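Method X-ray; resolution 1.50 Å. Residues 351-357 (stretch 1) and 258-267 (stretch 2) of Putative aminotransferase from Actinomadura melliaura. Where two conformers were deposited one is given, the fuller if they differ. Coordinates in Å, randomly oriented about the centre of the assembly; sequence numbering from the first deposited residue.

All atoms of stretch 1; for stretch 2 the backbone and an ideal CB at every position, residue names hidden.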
# COMPACT_ATOMS: atom_id res chain seq x y z
N PRO A 351 7.71 -21.80 18.55
CA PRO A 351 7.20 -22.33 17.28
C PRO A 351 6.08 -23.33 17.50
O PRO A 351 6.21 -24.21 18.35
CB PRO A 351 8.42 -23.02 16.66
CG PRO A 351 9.60 -22.40 17.33
CD PRO A 351 9.14 -22.11 18.74
N VAL A 352 4.99 -23.21 16.75
CA VAL A 352 3.86 -24.11 16.95
C VAL A 352 3.19 -24.49 15.62
O VAL A 352 2.24 -25.25 15.59
CB VAL A 352 2.84 -23.45 17.92
CG1 VAL A 352 2.03 -22.38 17.20
CG2 VAL A 352 1.92 -24.50 18.55
N GLY A 353 3.72 -23.97 14.52
CA GLY A 353 3.05 -24.13 13.23
C GLY A 353 3.12 -25.48 12.53
O GLY A 353 3.70 -26.45 13.05
N TRP A 354 2.52 -25.53 11.34
CA TRP A 354 2.36 -26.77 10.57
C TRP A 354 3.68 -27.43 10.16
O TRP A 354 3.70 -28.62 9.83
CB TRP A 354 1.54 -26.50 9.30
CG TRP A 354 2.14 -25.38 8.48
CD1 TRP A 354 1.80 -24.07 8.54
CD2 TRP A 354 3.19 -25.49 7.51
NE1 TRP A 354 2.58 -23.34 7.66
CE2 TRP A 354 3.44 -24.20 7.02
CE3 TRP A 354 3.95 -26.56 7.02
CZ2 TRP A 354 4.41 -23.94 6.06
CZ3 TRP A 354 4.92 -26.30 6.06
CH2 TRP A 354 5.13 -25.00 5.59
N TRP A 355 4.76 -26.67 10.18
CA TRP A 355 6.07 -27.15 9.73
C TRP A 355 6.77 -27.97 10.80
O TRP A 355 7.83 -28.56 10.56
CB TRP A 355 6.95 -25.97 9.32
CG TRP A 355 7.14 -24.97 10.41
CD1 TRP A 355 8.13 -24.96 11.35
CD2 TRP A 355 6.29 -23.85 10.70
NE1 TRP A 355 7.96 -23.89 12.20
CE2 TRP A 355 6.84 -23.19 11.82
CE3 TRP A 355 5.14 -23.33 10.11
CZ2 TRP A 355 6.27 -22.04 12.37
CZ3 TRP A 355 4.57 -22.18 10.65
CH2 TRP A 355 5.14 -21.56 11.77
N LEU A 356 6.20 -28.00 12.00
CA LEU A 356 6.73 -28.80 13.08
C LEU A 356 6.46 -30.29 12.92
O LEU A 356 5.31 -30.73 12.96
CB LEU A 356 6.14 -28.33 14.41
CG LEU A 356 6.65 -27.07 15.08
CD1 LEU A 356 5.94 -26.91 16.41
CD2 LEU A 356 8.13 -27.21 15.30
N THR A 357 7.52 -31.09 12.75
CA THR A 357 7.36 -32.54 12.76
C THR A 357 7.10 -33.00 14.19
O THR A 357 7.30 -32.24 15.13
CB THR A 357 8.59 -33.27 12.23
OG1 THR A 357 9.70 -33.02 13.10
CG2 THR A 357 8.92 -32.80 10.82
N UNK A 258 -5.94 -27.68 6.87
CA UNK A 258 -5.08 -28.71 7.45
C UNK A 258 -3.93 -28.07 8.22
O UNK A 258 -3.55 -28.55 9.29
CB UNK A 258 -4.54 -29.64 6.36
N UNK A 259 -3.39 -26.98 7.70
CA UNK A 259 -2.32 -26.31 8.41
C UNK A 259 -2.82 -25.77 9.75
O UNK A 259 -2.13 -25.88 10.77
CB UNK A 259 -1.74 -25.18 7.56
N UNK A 260 -4.02 -25.20 9.75
CA UNK A 260 -4.63 -24.70 10.98
C UNK A 260 -4.83 -25.83 11.99
O UNK A 260 -4.62 -25.65 13.19
CB UNK A 260 -5.97 -24.02 10.67
N UNK A 261 -5.26 -26.98 11.50
CA UNK A 261 -5.45 -28.15 12.35
C UNK A 261 -4.13 -28.52 13.03
O UNK A 261 -4.11 -28.83 14.21
CB UNK A 261 -5.98 -29.33 11.53
N UNK A 262 -3.02 -28.43 12.30
CA UNK A 262 -1.72 -28.76 12.86
C UNK A 262 -1.26 -27.72 13.90
O UNK A 262 -0.73 -28.09 14.95
CB UNK A 262 -0.69 -28.87 11.74
N UNK A 263 -1.46 -26.43 13.60
CA UNK A 263 -1.20 -25.39 14.61
C UNK A 263 -1.90 -25.73 15.92
O UNK A 263 -1.30 -25.70 17.00
CB UNK A 263 -1.66 -24.02 14.11
N UNK A 264 -3.17 -26.07 15.81
CA UNK A 264 -3.99 -26.35 16.99
C UNK A 264 -3.57 -27.64 17.69
O UNK A 264 -3.53 -27.69 18.92
CB UNK A 264 -5.47 -26.44 16.59
N UNK A 265 -3.24 -28.66 16.91
CA UNK A 265 -2.77 -29.93 17.48
C UNK A 265 -1.45 -29.74 18.23
O UNK A 265 -1.27 -30.28 19.32
CB UNK A 265 -2.60 -30.98 16.38
N UNK A 266 -0.54 -28.95 17.67
CA UNK A 266 0.74 -28.69 18.32
C UNK A 266 0.57 -27.90 19.62
O UNK A 266 1.24 -28.17 20.62
CB UNK A 266 1.67 -27.93 17.37
N UNK A 267 -0.33 -26.92 19.60
CA UNK A 267 -0.66 -26.14 20.79
C UNK A 267 -1.23 -27.04 21.89
O UNK A 267 -0.87 -26.91 23.06
CB UNK A 267 -1.66 -25.03 20.44

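Phi and psi stay near -65° and -40° from 258 to 267, so the whole of stretch 2 is helical, and any residue tolerant of a helix is admissible before its surroundings are considered. Val352 to Trp354 run alongside the helix in the opposite chain direction, their CA atoms nearest those of 266, 263 and 262.

At 258 the ideal CB has nothing of stretch 1 within 5.5 Å, so the contact sets no preference. The residue is Glu258.

At 259 CA-to-CB points toward stretch 1, and the ideal CB lies 3.8 Å from Trp354 CD1. A flat indole surface suits a side chain with methylene groups, such as Gln, Glu, Lys, Met or Leu. It is Gln259: its CG sits 3.6 Å from Trp354 CG and 3.9 Å from the centroid of the five-membered ring, 26° off the normal, a CH-pi contact over the face.

Positions 260 and 261 have no atom of stretch 1 within 5.5 Å of their ideal CB, which leaves the choice open. They are Leu260 and Arg261. Arg261 forms a salt bridge along its own helix, NH2 to Glu258 OE2 at 2.7 Å.

At 262 the bond again points toward stretch 1, with the ideal CB 3.9 Å from Trp354 CA. Apolar residues of moderate size, Leu, Met or Ile, could pack on the Trp354 side chain. Leu262 does so, its CD1 3.9 Å from Trp354 CB.

At 263 CA-to-CB points sideways, but the ideal CB is 4.8 Å from Gly353 CA, and Gly353 has no side chain to screen its CA. A planar group could slide alongside: His, Phe, Tyr or perhaps Asn. The residue is His263, chi1 -82°. Gly353 CA stands 3.5 Å from its ring centroid and 12° off the normal, a CH-pi contact. An ideal CB on Gly353 would be only 3.3 Å from His263 CE1 and would clash with Trp355 CZ3 at 2.1 Å. The backbone contributes too: His263 CA is 3.6 Å from Val352 O, with 170° at the hydrogen.

At 264 and 265 the ideal CB atoms again find nothing within 5.5 Å. These are Arg264 and Glu265; Glu265 OE1 receives Arg261 NH1 at 3.0 Å.

At 266 CA-to-CB points toward stretch 1 and the ideal CB is 3.3 Å from Val352 O, 5.0 Å from Gly353 O. Two carbonyls call for a short donor: Asn, Ser or Thr, with Gln possibly too long. Asn266 (chi1 -68°) donates from ND2 to Val352 O at 3.0 Å, 162° at the hydrogen. Gly353 O, which also accepts Leu356 N in the type I turn, lies 2.9 Å from ND2. Water 2 lies 2.9 Å from Asn266 OD1 and 2.8 Å from Leu356 O, bridging the amide and the turn's last residue.

At 267 the ideal CB is 4.1 Å from Val352 CG2, a distance suited to a small apolar group such as Ala, though others remain possible. Ala267 keeps that 4.1 Å contact from CB to Val352 CG2.

Stretch 2 258-267: EQLRLHRENA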
# COMPACT_ATOMS: atom_id res chain seq x y z
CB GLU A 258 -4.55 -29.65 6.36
CG GLU A 258 -3.50 -30.65 6.84
CD GLU A 258 -4.03 -31.67 7.84
OE1 GLU A 258 -5.26 -31.76 8.05
OE2 GLU A 258 -3.19 -32.40 8.42
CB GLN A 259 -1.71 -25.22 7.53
CG GLN A 259 -0.78 -25.82 6.45
CD GLN A 259 -0.89 -25.14 5.09
OE1 GLN A 259 -0.71 -25.79 4.05
NE2 GLN A 259 -1.17 -23.84 5.08
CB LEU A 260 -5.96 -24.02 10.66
CG LEU A 260 -6.61 -23.19 11.77
CD1 LEU A 260 -5.63 -22.18 12.37
CD2 LEU A 260 -7.83 -22.48 11.20
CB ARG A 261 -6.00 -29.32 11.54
CG ARG A 261 -6.38 -30.53 12.38
CD ARG A 261 -6.66 -31.74 11.50
NE ARG A 261 -5.42 -32.23 10.91
CZ ARG A 261 -4.53 -32.98 11.55
NH1 ARG A 261 -4.75 -33.32 12.82
NH2 ARG A 261 -3.43 -33.38 10.94
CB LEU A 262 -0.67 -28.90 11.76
CG LEU A 262 -0.88 -30.10 10.83
CD1 LEU A 262 0.09 -30.05 9.66
CD2 LEU A 262 -0.72 -31.41 11.59
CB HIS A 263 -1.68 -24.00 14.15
CG HIS A 263 -0.74 -23.28 13.24
ND1 HIS A 263 -0.05 -22.15 13.63
CD2 HIS A 263 -0.41 -23.49 11.94
CE1 HIS A 263 0.68 -21.70 12.62
NE2 HIS A 263 0.48 -22.49 11.58
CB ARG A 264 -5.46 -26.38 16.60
CG ARG A 264 -5.99 -24.98 16.28
CD ARG A 264 -7.30 -24.99 15.52
NE ARG A 264 -7.78 -23.62 15.34
CZ ARG A 264 -8.70 -23.24 14.46
NH1 ARG A 264 -9.26 -24.12 13.65
NH2 ARG A 264 -9.05 -21.96 14.39
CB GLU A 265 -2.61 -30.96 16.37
CG GLU A 265 -2.00 -32.28 16.81
CD GLU A 265 -1.69 -33.21 15.65
OE1 GLU A 265 -2.59 -33.48 14.83
OE2 GLU A 265 -0.53 -33.67 15.55
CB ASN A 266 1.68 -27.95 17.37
CG ASN A 266 2.12 -28.81 16.21
OD1 ASN A 266 2.12 -30.04 16.30
ND2 ASN A 266 2.50 -28.17 15.11
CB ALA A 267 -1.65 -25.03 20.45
O HOH W 1 3.03 -29.86 12.52
O HOH W 2 3.74 -32.02 14.93
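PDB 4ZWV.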